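Local coordinates for FEZ-1 protein (Fluoribacter gormanii, PDB 5WCK) that probably hydrolyses beta-lactam antibiotics, as a monomeric subclass B3 metallo-beta-lactamase that carries two zinc ions in its active site, at residues H144-H149 with K197-V202; D95-V100 with G148-C153; A169-S174 with I210-H215; M206-F211 with T240-Y245; F109-D114 with G176-Y181. The protein carries 2 engineered substitutions. All blocks are in the same frame, centred on the assembly; numbering follows the deposited sequence. Where two conformers were deposited one is given.

Interaction 1. Residues H144-H149 with K197-V202; sequences HLTPGH and KHSIKV. With ZN (zinc ion), chain D.
S199 OG has two acceptors: it donates a hydrogen bond to P147 O at 2.7 Å and, more weakly, reaches the main-chain oxygen of D195 one turn earlier in helix 192-204. With chi1 at -70° the oxygen stands beside the serine's own backbone N and projects onto the peptide between T146 and P147, although OG is modelled too close to the T146 carbonyl carbon, so its place is less sure. A second polar tie runs through water 1, which donates to L145 O at 2.6 Å and lies in the plane of the H198 imidazole, 2.9 Å from H198 NE2. V202 CG2 packs over one face of that ring within the helix, while V202 CG1 meets T146 CG2 at 4.2 Å, the two side chains crossing at about a right angle. T146 OG1 turns elsewhere, to T155 OG1. The loop held here follows strand 139-145 and delivers H149, whose NE2 binds zinc at 2.1 Å beside H71, H73 and water 2. The single hydroxyl proton of S199 mainly serves P147 O, and so pins the carbonyl just before G148 and H149 to the helix.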
# COMPACT_ATOMS: atom_id res chain seq x y z
N HIS A 144 4.87 -8.49 -3.90
CA HIS A 144 5.42 -8.33 -5.24
C HIS A 144 6.21 -7.03 -5.29
O HIS A 144 5.66 -5.96 -5.02
CB HIS A 144 4.35 -8.33 -6.33
CG HIS A 144 3.51 -9.55 -6.33
ND1 HIS A 144 3.77 -10.64 -7.13
CD2 HIS A 144 2.42 -9.87 -5.59
CE1 HIS A 144 2.83 -11.55 -6.93
NE2 HIS A 144 2.01 -11.11 -5.99
N LEU A 145 7.49 -7.13 -5.65
CA LEU A 145 8.30 -5.94 -5.84
C LEU A 145 7.87 -5.26 -7.14
O LEU A 145 8.04 -5.82 -8.24
CB LEU A 145 9.78 -6.34 -5.85
CG LEU A 145 10.79 -5.21 -6.02
CD1 LEU A 145 10.67 -4.16 -4.97
CD2 LEU A 145 12.20 -5.78 -6.04
N THR A 146 7.33 -4.05 -7.00
CA THR A 146 6.94 -3.21 -8.11
C THR A 146 7.62 -1.87 -7.91
O THR A 146 7.00 -0.90 -7.47
CB THR A 146 5.41 -3.10 -8.20
OG1 THR A 146 4.85 -2.59 -6.99
CG2 THR A 146 4.81 -4.45 -8.54
N PRO A 147 8.94 -1.81 -8.19
CA PRO A 147 9.74 -0.65 -7.84
C PRO A 147 9.61 0.52 -8.82
O PRO A 147 9.02 0.40 -9.90
CB PRO A 147 11.15 -1.23 -7.85
CG PRO A 147 11.10 -2.23 -8.98
CD PRO A 147 9.72 -2.84 -8.89
N GLY A 148 10.17 1.64 -8.39
CA GLY A 148 10.19 2.89 -9.16
C GLY A 148 9.73 4.05 -8.30
O GLY A 148 10.51 4.98 -8.01
N HIS A 149 8.47 3.99 -7.84
CA HIS A 149 7.92 4.99 -6.94
C HIS A 149 8.76 5.08 -5.66
O HIS A 149 9.02 6.18 -5.17
CB HIS A 149 6.43 4.73 -6.68
CG HIS A 149 5.83 5.76 -5.80
ND1 HIS A 149 5.38 6.98 -6.28
CD2 HIS A 149 5.66 5.78 -4.46
CE1 HIS A 149 4.94 7.71 -5.24
NE2 HIS A 149 5.10 6.99 -4.12
N LYS A 197 9.58 0.34 -15.53
CA LYS A 197 9.24 -0.49 -16.70
C LYS A 197 8.97 -1.93 -16.27
O LYS A 197 8.03 -2.57 -16.74
CB LYS A 197 10.33 -0.39 -17.76
CG LYS A 197 10.40 0.99 -18.40
CD LYS A 197 11.61 1.22 -19.27
CE LYS A 197 11.80 2.68 -19.65
NZ LYS A 197 13.01 2.84 -20.51
N HIS A 198 9.78 -2.43 -15.34
CA HIS A 198 9.57 -3.75 -14.78
C HIS A 198 8.22 -3.82 -14.07
O HIS A 198 7.47 -4.78 -14.23
CB HIS A 198 10.72 -4.14 -13.84
CG HIS A 198 10.50 -5.46 -13.19
ND1 HIS A 198 10.56 -6.65 -13.90
CD2 HIS A 198 10.18 -5.78 -11.92
CE1 HIS A 198 10.32 -7.65 -13.07
NE2 HIS A 198 10.06 -7.15 -11.87
N SER A 199 7.90 -2.79 -13.27
CA SER A 199 6.63 -2.75 -12.56
C SER A 199 5.46 -2.82 -13.56
O SER A 199 4.45 -3.47 -13.31
CB SER A 199 6.50 -1.55 -11.71
OG SER A 199 7.37 -1.63 -10.61
N ILE A 200 5.57 -2.06 -14.64
CA ILE A 200 4.53 -2.06 -15.69
C ILE A 200 4.37 -3.47 -16.25
O ILE A 200 3.24 -3.96 -16.39
CB ILE A 200 4.84 -1.03 -16.78
CG1 ILE A 200 4.70 0.39 -16.23
CG2 ILE A 200 3.94 -1.24 -17.99
CD1 ILE A 200 5.36 1.44 -17.04
N LYS A 201 5.48 -4.11 -16.58
CA LYS A 201 5.40 -5.46 -17.14
C LYS A 201 4.69 -6.40 -16.15
O LYS A 201 3.80 -7.19 -16.55
CB LYS A 201 6.79 -5.97 -17.52
CG LYS A 201 6.79 -7.38 -18.07
CD LYS A 201 8.18 -7.81 -18.48
CE LYS A 201 8.19 -9.21 -19.07
NZ LYS A 201 9.58 -9.63 -19.41
N VAL A 202 5.09 -6.37 -14.87
CA VAL A 202 4.51 -7.24 -13.82
C VAL A 202 3.01 -6.95 -13.68
O VAL A 202 2.19 -7.88 -13.67
CB VAL A 202 5.23 -7.03 -12.47
CG1 VAL A 202 4.47 -7.59 -11.27
CG2 VAL A 202 6.64 -7.60 -12.55
ZN ZN D . 4.74 7.50 -2.14
O HOH W 1 9.01 -7.99 -9.30
O HOH W 2 3.22 8.46 -1.33

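Interaction 2. Residues D95-V100 with G148-C153; sequences DEDVSV and GHTRGC. With ZN (zinc ion), chain D.
The D97 carboxylate is the flat group here, with the N and CA of G152 lying against one of its faces and T150 OG1 on the syn side of OD2. It serves a type I beta turn, T150 to C153, in the loop between strands 139-145 and 154-162, and is brought there by helix 95-103. T150 OG1 donates to the syn lone pair of D97 OD2 at 2.8 Å, the two side chains crossing nearly at right angles. G152 N sits just as near to D97 OD1, 2.8 Å, but its hydrogen is badly aimed, at 141°, and the bond is weak. Water 4 joins D97 OD1 to R151 N. A72 N, between the zinc ligands H71 and H73, is also hydrogen-bonded to D97 OD2, so one carboxylate, probably ionised, ties the loop carrying H71 and H73 to the one carrying H149, through residues next to the ligands. Beside it E96 CB rests on R151 O at 3.4 Å and on R151 CB at 3.9 Å, while the extended arginine chain carries NH2 on to T188 O. Water 3 completes the frame, donating to D97 OD2 at 2.7 Å and to G152 O at 2.9 Å.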
# COMPACT_ATOMS: atom_id res chain seq x y z
N ASP A 95 13.09 -5.53 1.26
CA ASP A 95 14.53 -5.29 1.35
C ASP A 95 14.90 -3.89 0.88
O ASP A 95 15.54 -3.12 1.62
CB ASP A 95 15.27 -6.40 0.60
CG ASP A 95 16.78 -6.40 0.77
OD1 ASP A 95 17.28 -5.78 1.75
OD2 ASP A 95 17.45 -7.06 -0.05
N GLU A 96 14.51 -3.55 -0.35
CA GLU A 96 14.97 -2.32 -1.00
C GLU A 96 14.46 -1.06 -0.30
O GLU A 96 15.05 0.04 -0.52
CB GLU A 96 14.55 -2.31 -2.46
CG GLU A 96 15.30 -3.30 -3.35
CD GLU A 96 14.88 -4.77 -3.35
OE1 GLU A 96 13.96 -5.17 -2.55
OE2 GLU A 96 15.47 -5.56 -4.13
N ASP A 97 13.40 -1.16 0.52
CA ASP A 97 12.89 -0.01 1.27
C ASP A 97 13.31 0.04 2.76
O ASP A 97 12.96 0.96 3.45
CB ASP A 97 11.37 0.08 1.18
CG ASP A 97 10.85 0.93 0.03
OD1 ASP A 97 11.67 1.52 -0.71
OD2 ASP A 97 9.61 0.96 -0.11
N VAL A 98 14.06 -0.97 3.23
CA VAL A 98 14.42 -1.07 4.66
C VAL A 98 15.26 0.14 5.08
O VAL A 98 15.01 0.71 6.15
CB VAL A 98 15.12 -2.39 4.96
CG1 VAL A 98 15.75 -2.39 6.35
CG2 VAL A 98 14.14 -3.55 4.81
N SER A 99 16.22 0.56 4.23
CA SER A 99 17.07 1.69 4.61
C SER A 99 16.22 2.93 4.93
O SER A 99 16.49 3.68 5.88
CB SER A 99 18.09 1.99 3.55
OG SER A 99 18.80 3.17 3.88
N VAL A 100 15.21 3.20 4.10
CA VAL A 100 14.38 4.37 4.34
C VAL A 100 13.62 4.25 5.66
O VAL A 100 13.50 5.22 6.40
CB VAL A 100 13.44 4.64 3.15
CG1 VAL A 100 12.41 5.68 3.48
CG2 VAL A 100 14.24 5.04 1.93
N GLY A 148 10.17 1.64 -8.39
CA GLY A 148 10.19 2.89 -9.16
C GLY A 148 9.73 4.05 -8.30
O GLY A 148 10.51 4.98 -8.01
N HIS A 149 8.47 3.99 -7.84
CA HIS A 149 7.92 4.99 -6.94
C HIS A 149 8.76 5.08 -5.66
O HIS A 149 9.02 6.18 -5.17
CB HIS A 149 6.43 4.73 -6.68
CG HIS A 149 5.83 5.76 -5.80
ND1 HIS A 149 5.38 6.98 -6.28
CD2 HIS A 149 5.66 5.78 -4.46
CE1 HIS A 149 4.94 7.71 -5.24
NE2 HIS A 149 5.10 6.99 -4.12
N THR A 150 9.09 3.92 -5.10
CA THR A 150 10.19 3.76 -4.16
C THR A 150 10.99 2.55 -4.60
O THR A 150 10.57 1.77 -5.46
CB THR A 150 9.73 3.58 -2.70
OG1 THR A 150 9.13 2.29 -2.58
CG2 THR A 150 8.80 4.67 -2.22
N ARG A 151 12.20 2.41 -4.05
CA ARG A 151 13.06 1.31 -4.48
C ARG A 151 12.42 -0.04 -4.16
O ARG A 151 12.63 -1.01 -4.88
CB ARG A 151 14.39 1.39 -3.73
CG ARG A 151 15.21 2.64 -4.00
CD ARG A 151 16.44 2.62 -3.11
NE ARG A 151 17.34 3.74 -3.27
CZ ARG A 151 18.27 3.87 -4.21
NH1 ARG A 151 18.38 2.95 -5.16
NH2 ARG A 151 19.07 4.93 -4.18
N GLY A 152 11.65 -0.10 -3.05
CA GLY A 152 11.07 -1.34 -2.57
C GLY A 152 9.55 -1.35 -2.56
O GLY A 152 8.96 -2.16 -1.84
N CYS A 153 8.91 -0.52 -3.37
CA CYS A 153 7.46 -0.46 -3.39
C CYS A 153 6.89 -1.86 -3.61
O CYS A 153 7.37 -2.61 -4.49
CB CYS A 153 7.00 0.46 -4.51
SG CYS A 153 5.19 0.61 -4.55
ZN ZN D . 4.74 7.50 -2.14
O HOH W 3 8.15 -1.11 0.75
O HOH W 4 13.08 3.88 -1.54
O HOH W 2 3.22 8.46 -1.33

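Interaction 3. Residues A169-S174 with I210-H215; sequences AVIIGS and IFLGSH. With ZN (zinc ion), chain C.
I172 lays its CD1 methyl obliquely against the ring of F211, 3.8 Å from CE1, on the face of the sheet that also carries V170. Strands 165-172 and 210-213 are the parallel pair of a beta-alpha-beta crossover whose helix is 192-204, and 210-213 is an edge strand of the five-stranded sheet within this chain. The axes of 169-172 and 210-213 run 22° from parallel. Amide and carbonyl partners step along the pair in the usual zigzag: V170 N to I210 O at 2.9 Å, L212 N to V170 O, I172 N to L212 O at 3.0 Å, and S214 N to I172 O. Most donors approach almost along the C=O axis, but I172 N stands well above the carbonyl plane of L212. On the face opposite F211, A169 CB meets I210 CB at 4.0 Å and I171 CG1 crosses obliquely over L212 CB, in a buried apolar layer that strand 11-14 touches through I13. Beyond the strand ends the pair opens into the active site. H215 NE2 binds the second zinc at 2.0 Å together with D75, H76 and water 2, while its ND1 is held by D24. G173 O is hydrogen-bonded to ND1 of the zinc ligand H71, and S214 OG, crowded between its own N and carbonyl carbon, donates to the same G173 O at 2.8 Å from above the carbonyl plane.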
# COMPACT_ATOMS: atom_id res chain seq x y z
N ALA A 169 -7.21 -10.34 -4.93
CA ALA A 169 -7.12 -8.97 -4.46
C ALA A 169 -5.69 -8.47 -4.68
O ALA A 169 -4.72 -9.16 -4.40
CB ALA A 169 -7.52 -8.86 -3.00
N VAL A 170 -5.60 -7.25 -5.17
CA VAL A 170 -4.35 -6.61 -5.49
C VAL A 170 -4.36 -5.21 -4.85
O VAL A 170 -5.16 -4.38 -5.23
CB VAL A 170 -4.12 -6.50 -7.00
CG1 VAL A 170 -2.81 -5.79 -7.29
CG2 VAL A 170 -4.16 -7.84 -7.71
N ILE A 171 -3.46 -4.98 -3.89
CA ILE A 171 -3.26 -3.64 -3.33
C ILE A 171 -2.05 -3.01 -4.04
O ILE A 171 -0.89 -3.29 -3.68
CB ILE A 171 -3.10 -3.68 -1.80
CG1 ILE A 171 -4.22 -4.43 -1.09
CG2 ILE A 171 -2.95 -2.27 -1.23
CD1 ILE A 171 -3.94 -4.80 0.37
N ILE A 172 -2.31 -2.22 -5.08
CA ILE A 172 -1.26 -1.60 -5.88
C ILE A 172 -0.47 -0.65 -4.97
O ILE A 172 -1.04 0.24 -4.32
CB ILE A 172 -1.84 -0.89 -7.12
CG1 ILE A 172 -2.51 -1.91 -8.05
CG2 ILE A 172 -0.76 -0.11 -7.84
CD1 ILE A 172 -3.19 -1.34 -9.27
N GLY A 173 0.84 -0.86 -4.88
CA GLY A 173 1.66 -0.06 -3.95
C GLY A 173 1.76 1.41 -4.29
O GLY A 173 1.77 2.22 -3.36
N SER A 174 1.93 1.65 -5.59
CA SER A 174 2.02 2.90 -6.40
C SER A 174 3.01 2.72 -7.54
O SER A 174 4.09 2.27 -7.28
CB SER A 174 2.46 4.17 -5.69
OG SER A 174 2.60 5.23 -6.61
N ILE A 210 -10.08 -7.91 -7.35
CA ILE A 210 -10.44 -6.91 -6.34
C ILE A 210 -9.32 -5.86 -6.31
O ILE A 210 -8.19 -6.14 -5.96
CB ILE A 210 -10.71 -7.56 -4.97
CG1 ILE A 210 -12.00 -8.39 -5.04
CG2 ILE A 210 -10.82 -6.50 -3.86
CD1 ILE A 210 -12.21 -9.29 -3.87
N PHE A 211 -9.67 -4.70 -6.83
CA PHE A 211 -8.76 -3.64 -7.20
C PHE A 211 -8.61 -2.65 -6.05
O PHE A 211 -9.56 -1.94 -5.73
CB PHE A 211 -9.30 -2.97 -8.48
CG PHE A 211 -8.64 -1.68 -8.89
CD1 PHE A 211 -7.32 -1.38 -8.60
CD2 PHE A 211 -9.39 -0.74 -9.57
CE1 PHE A 211 -6.77 -0.17 -8.99
CE2 PHE A 211 -8.85 0.48 -9.94
CZ PHE A 211 -7.54 0.76 -9.65
N LEU A 212 -7.43 -2.62 -5.43
CA LEU A 212 -7.18 -1.75 -4.27
C LEU A 212 -5.84 -1.03 -4.47
O LEU A 212 -5.11 -1.27 -5.47
CB LEU A 212 -7.18 -2.60 -2.99
CG LEU A 212 -8.45 -3.40 -2.73
CD1 LEU A 212 -8.24 -4.40 -1.60
CD2 LEU A 212 -9.61 -2.46 -2.39
N GLY A 213 -5.52 -0.16 -3.52
CA GLY A 213 -4.32 0.64 -3.63
C GLY A 213 -3.99 1.36 -2.34
O GLY A 213 -4.71 1.32 -1.36
N SER A 214 -2.80 1.95 -2.35
CA SER A 214 -2.30 2.70 -1.17
C SER A 214 -3.08 4.01 -0.93
O SER A 214 -3.05 4.52 0.19
CB SER A 214 -0.84 2.92 -1.31
OG SER A 214 -0.54 3.59 -2.53
N HIS A 215 -3.75 4.53 -1.97
CA HIS A 215 -4.59 5.70 -1.86
C HIS A 215 -5.99 5.37 -2.38
O HIS A 215 -6.16 4.74 -3.44
CB HIS A 215 -4.03 6.90 -2.63
CG HIS A 215 -2.78 7.48 -2.06
ND1 HIS A 215 -2.82 8.58 -1.23
CD2 HIS A 215 -1.49 7.12 -2.16
CE1 HIS A 215 -1.58 8.89 -0.88
NE2 HIS A 215 -0.74 8.02 -1.43
ZN ZN C . 1.28 8.00 -1.07
O HOH W 2 3.22 8.46 -1.33

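Interaction 4. Residues M206-F211 with T240-Y245; sequences MRCDIF and TGCKNY. With SO4 (sulfate ion), chain J.
Both cysteines hold SG anti to their backbone N, chi1 -175° in C208 and -166° in C242, and this lets the two sulfurs join at 2.1 Å, with a torsion about the S-S bond of 88°, close to the relaxed right angle. F211 and Y245 likewise carry CG anti to their N, so that the F211 ring lies beside the disulfide and Y245 meets its far end. The F211 ring lies against the helix backbone: C242 CA sits over its face, 3.8 Å from the ring centroid and offset toward the rim, as a CH-pi contact. C242 SG stands obliquely to the same ring, 4.5 Å from its centroid, a sulfur-aromatic contact. At the tip of the phenyl group CZ touches Y245 CB at 3.4 Å, and CE2 comes within 3.5 Å of G241 O. The two aromatic rings are set obliquely, neither stacked nor edge-to-face. Y245 carries its hydroxyl onward to a bound sulfate, probably from the crystallisation liquor: OH donates to O2 at a very short 2.4 Å, and K249 binds the same ion. The covalent bond and the F211 packing fix the first part of helix 239-262 to the turn that leads into strand 210-213, with V170 of strand 165-172 touching C208, and helix 216-219 adding F219 against F211 and M218 against Y245.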
# COMPACT_ATOMS: atom_id res chain seq x y z
N MET A 206 -0.69 -9.25 -14.45
CA MET A 206 -1.16 -9.73 -13.13
C MET A 206 -2.69 -9.84 -13.13
O MET A 206 -3.40 -8.88 -13.44
CB MET A 206 -0.77 -8.76 -12.00
CG MET A 206 -1.08 -9.24 -10.61
SD MET A 206 -0.44 -8.11 -9.32
CE MET A 206 1.28 -8.59 -9.35
N ARG A 207 -3.19 -11.00 -12.70
CA ARG A 207 -4.62 -11.18 -12.43
C ARG A 207 -5.03 -10.18 -11.34
O ARG A 207 -4.38 -10.06 -10.31
CB ARG A 207 -4.87 -12.61 -11.95
CG ARG A 207 -6.32 -12.97 -11.69
CD ARG A 207 -7.05 -13.35 -12.96
NE ARG A 207 -6.51 -14.53 -13.61
CZ ARG A 207 -6.79 -15.79 -13.30
NH1 ARG A 207 -6.15 -16.77 -13.91
NH2 ARG A 207 -7.73 -16.07 -12.41
N CYS A 208 -6.11 -9.47 -11.60
CA CYS A 208 -6.57 -8.41 -10.68
C CYS A 208 -8.10 -8.39 -10.69
O CYS A 208 -8.69 -7.87 -11.63
CB CYS A 208 -6.00 -7.08 -11.12
SG CYS A 208 -6.39 -5.75 -9.94
N ASP A 209 -8.70 -8.97 -9.66
CA ASP A 209 -10.16 -9.02 -9.53
C ASP A 209 -10.62 -7.92 -8.56
O ASP A 209 -11.44 -7.08 -8.92
CB ASP A 209 -10.68 -10.39 -9.08
CG ASP A 209 -10.25 -11.54 -9.99
OD1 ASP A 209 -10.48 -11.42 -11.20
OD2 ASP A 209 -9.64 -12.48 -9.49
N ILE A 210 -10.08 -7.91 -7.35
CA ILE A 210 -10.44 -6.91 -6.34
C ILE A 210 -9.32 -5.86 -6.31
O ILE A 210 -8.19 -6.14 -5.96
CB ILE A 210 -10.71 -7.56 -4.97
CG1 ILE A 210 -12.00 -8.39 -5.04
CG2 ILE A 210 -10.82 -6.50 -3.86
CD1 ILE A 210 -12.21 -9.29 -3.87
N PHE A 211 -9.67 -4.70 -6.83
CA PHE A 211 -8.76 -3.64 -7.20
C PHE A 211 -8.61 -2.65 -6.05
O PHE A 211 -9.56 -1.94 -5.73
CB PHE A 211 -9.30 -2.97 -8.48
CG PHE A 211 -8.64 -1.68 -8.89
CD1 PHE A 211 -7.32 -1.38 -8.60
CD2 PHE A 211 -9.39 -0.74 -9.57
CE1 PHE A 211 -6.77 -0.17 -8.99
CE2 PHE A 211 -8.85 0.48 -9.94
CZ PHE A 211 -7.54 0.76 -9.65
N THR A 240 -11.96 -4.65 -14.73
CA THR A 240 -11.82 -3.71 -15.81
C THR A 240 -11.16 -2.42 -15.30
O THR A 240 -10.24 -1.90 -15.93
CB THR A 240 -13.16 -3.43 -16.50
OG1 THR A 240 -13.64 -4.67 -17.01
CG2 THR A 240 -13.03 -2.41 -17.61
N GLY A 241 -11.60 -1.93 -14.14
CA GLY A 241 -10.99 -0.74 -13.56
C GLY A 241 -9.52 -0.95 -13.24
O GLY A 241 -8.70 -0.04 -13.44
N CYS A 242 -9.20 -2.15 -12.77
CA CYS A 242 -7.82 -2.49 -12.45
C CYS A 242 -6.95 -2.45 -13.72
O CYS A 242 -5.92 -1.77 -13.75
CB CYS A 242 -7.72 -3.85 -11.82
SG CYS A 242 -6.09 -4.05 -11.07
N LYS A 243 -7.41 -3.14 -14.77
CA LYS A 243 -6.70 -3.17 -16.08
C LYS A 243 -6.49 -1.74 -16.58
O LYS A 243 -5.40 -1.35 -16.98
CB LYS A 243 -7.55 -3.99 -17.07
CG LYS A 243 -7.22 -3.83 -18.55
CD LYS A 243 -8.05 -4.75 -19.42
CE LYS A 243 -9.27 -4.09 -20.01
NZ LYS A 243 -9.86 -4.93 -21.08
N ASN A 244 -7.55 -0.93 -16.54
CA ASN A 244 -7.50 0.39 -17.13
C ASN A 244 -6.60 1.31 -16.30
O ASN A 244 -5.90 2.16 -16.85
CB ASN A 244 -8.91 0.98 -17.23
CG ASN A 244 -9.75 0.35 -18.31
OD1 ASN A 244 -9.26 -0.39 -19.16
ND2 ASN A 244 -11.05 0.61 -18.23
N TYR A 245 -6.61 1.15 -14.97
CA TYR A 245 -5.78 1.99 -14.09
C TYR A 245 -4.30 1.69 -14.32
O TYR A 245 -3.49 2.59 -14.45
CB TYR A 245 -6.15 1.80 -12.62
CG TYR A 245 -5.22 2.55 -11.69
CD1 TYR A 245 -5.35 3.92 -11.52
CD2 TYR A 245 -4.19 1.92 -11.01
CE1 TYR A 245 -4.48 4.63 -10.71
CE2 TYR A 245 -3.33 2.61 -10.18
CZ TYR A 245 -3.47 3.97 -10.03
OH TYR A 245 -2.62 4.71 -9.25
S SO4 J . -3.12 8.42 -9.57
O1 SO4 J . -3.51 9.28 -8.44
O2 SO4 J . -2.57 7.13 -9.06
O3 SO4 J . -4.31 8.15 -10.42
O4 SO4 J . -2.08 9.12 -10.36

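Interaction 5. Residues F109-D114 with G176-Y181; sequences FHYAND and GVNPGY
F109 opens an aromatic cluster, completed by H110 and Y181, that joins two irregular loops near the zinc site. Its CG takes the crowded place between N and carbonyl carbon, and CZ comes over one face of Y181, 3.6 Å from Y181 CZ; the rings are edge-to-face, with planes 61° apart. H110 follows with CG anti to its N, offering its own face to the edge of the tyrosine, so that Y181 CD1 stands above the centre of the imidazole, 3.6 Å from H110 ND1. At the imidazole rim H110 CE1 approaches G180 O at 3.3 Å, and in the ring plane H110 NE2 reaches water 5 at 2.7 Å, which donates in turn to P179 O. Y111, the first residue of a type I turn ending at D114, brings CE2 to the edge of the Y181 ring, near CE1, the side chains crossing at about a right angle. Opposite these, N178 to Y181 form a type II turn. N178 CB covers the face of Y181 away from F109, and the Y181 hydroxyl is hydrogen-bonded to the backbone oxygen of the zinc ligand H149. Water 6 links Y111 OH to P179 O, which therefore receives two waters. Y111 OH also accepts from N178 ND2 at 2.9 Å, with an N-H...O angle of 148° and the amide plane turned 59° from the phenol ring, though the place of ND2 is less certain.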
# COMPACT_ATOMS: atom_id res chain seq x y z
N PHE A 109 16.06 8.21 -1.81
CA PHE A 109 16.79 8.58 -3.02
C PHE A 109 16.40 9.96 -3.52
O PHE A 109 17.20 10.60 -4.24
CB PHE A 109 16.60 7.57 -4.16
CG PHE A 109 15.29 7.71 -4.92
CD1 PHE A 109 14.16 7.02 -4.52
CD2 PHE A 109 15.22 8.51 -6.06
CE1 PHE A 109 12.98 7.14 -5.23
CE2 PHE A 109 14.03 8.63 -6.76
CZ PHE A 109 12.92 7.94 -6.34
N HIS A 110 15.17 10.41 -3.21
CA HIS A 110 14.66 11.66 -3.72
C HIS A 110 14.50 12.72 -2.64
O HIS A 110 14.78 13.90 -2.91
CB HIS A 110 13.32 11.46 -4.45
CG HIS A 110 12.93 12.68 -5.19
ND1 HIS A 110 13.47 13.00 -6.42
CD2 HIS A 110 12.11 13.68 -4.87
CE1 HIS A 110 12.98 14.15 -6.80
NE2 HIS A 110 12.16 14.59 -5.88
N TYR A 111 14.03 12.32 -1.45
CA TYR A 111 13.54 13.26 -0.40
C TYR A 111 14.51 13.33 0.80
O TYR A 111 14.16 13.90 1.83
CB TYR A 111 12.14 12.86 0.09
CG TYR A 111 11.08 12.93 -0.97
CD1 TYR A 111 10.59 14.14 -1.43
CD2 TYR A 111 10.58 11.76 -1.53
CE1 TYR A 111 9.61 14.19 -2.41
CE2 TYR A 111 9.63 11.80 -2.54
CZ TYR A 111 9.14 13.01 -2.99
OH TYR A 111 8.19 13.08 -3.98
N ALA A 112 15.73 12.81 0.64
CA ALA A 112 16.75 12.83 1.74
C ALA A 112 16.93 14.24 2.30
O ALA A 112 17.15 14.39 3.52
CB ALA A 112 18.06 12.28 1.24
N ASN A 113 16.86 15.26 1.44
CA ASN A 113 17.11 16.65 1.87
C ASN A 113 15.81 17.44 2.05
O ASN A 113 15.86 18.66 2.11
CB ASN A 113 18.10 17.34 0.92
CG ASN A 113 19.53 16.97 1.26
OD1 ASN A 113 19.91 17.07 2.43
ND2 ASN A 113 20.32 16.59 0.27
N ASP A 114 14.66 16.76 2.21
CA ASP A 114 13.37 17.40 2.49
C ASP A 114 12.85 16.93 3.85
O ASP A 114 12.19 15.89 3.96
CB ASP A 114 12.34 17.06 1.40
CG ASP A 114 11.02 17.82 1.56
OD1 ASP A 114 10.78 18.39 2.65
OD2 ASP A 114 10.20 17.82 0.58
N GLY A 176 3.16 5.67 -9.50
CA GLY A 176 3.14 7.07 -9.83
C GLY A 176 4.53 7.67 -9.89
O GLY A 176 5.40 7.28 -9.10
N VAL A 177 4.74 8.60 -10.81
CA VAL A 177 5.96 9.38 -10.88
C VAL A 177 5.70 10.68 -10.13
O VAL A 177 4.89 11.48 -10.61
CB VAL A 177 6.41 9.66 -12.32
CG1 VAL A 177 7.70 10.47 -12.36
CG2 VAL A 177 6.54 8.39 -13.12
N ASN A 178 6.34 10.90 -8.99
CA ASN A 178 6.09 12.11 -8.22
C ASN A 178 6.69 13.32 -8.93
O ASN A 178 7.69 13.22 -9.62
CB ASN A 178 6.65 12.03 -6.81
CG ASN A 178 5.78 11.19 -5.89
OD1 ASN A 178 4.71 10.72 -6.29
ND2 ASN A 178 6.21 11.02 -4.65
N PRO A 179 6.06 14.50 -8.76
CA PRO A 179 6.57 15.74 -9.34
C PRO A 179 8.03 15.98 -8.95
O PRO A 179 8.36 16.00 -7.77
CB PRO A 179 5.69 16.82 -8.72
CG PRO A 179 4.43 16.11 -8.32
CD PRO A 179 4.83 14.70 -8.00
N GLY A 180 8.89 16.11 -9.96
CA GLY A 180 10.29 16.37 -9.71
C GLY A 180 11.18 15.14 -9.78
O GLY A 180 12.41 15.29 -9.85
N TYR A 181 10.59 13.96 -9.82
CA TYR A 181 11.42 12.74 -9.94
C TYR A 181 12.21 12.82 -11.25
O TYR A 181 11.63 13.23 -12.20
CB TYR A 181 10.50 11.51 -10.03
CG TYR A 181 10.20 10.80 -8.74
CD1 TYR A 181 10.38 11.42 -7.52
CD2 TYR A 181 9.73 9.50 -8.75
CE1 TYR A 181 10.09 10.76 -6.34
CE2 TYR A 181 9.45 8.82 -7.58
CZ TYR A 181 9.63 9.45 -6.37
OH TYR A 181 9.37 8.80 -5.20
O HOH W 5 10.49 16.72 -6.30
O HOH W 6 7.38 15.27 -5.24

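Interactions 1, 2 and 3 hold zinc ligands, and interaction 5 borders the site through H149; water 2 joins the two metals, 2.0 Å from each ZN. H149 is common to interactions 1 and 2, and the loop they share is closed at its ends by a probable hydrogen bond, T146 N to C153 O, 2.9 Å. Probable hydrogen bonds from H149 O to Y181 OH, 2.6 Å, and from H149 ND1 to G176 O, 2.8 Å, bring in interaction 5. Interaction 3 supplies H215 to the other metal, and its S174 OG lies 3.3 Å from H149 ND1. Interaction 4 stands farther back, sharing I210 and F211 with interaction 3, while Y245 CD2 touches I172 CD1 at 3.8 Å; its centre is about 27 Å from that of interaction 5.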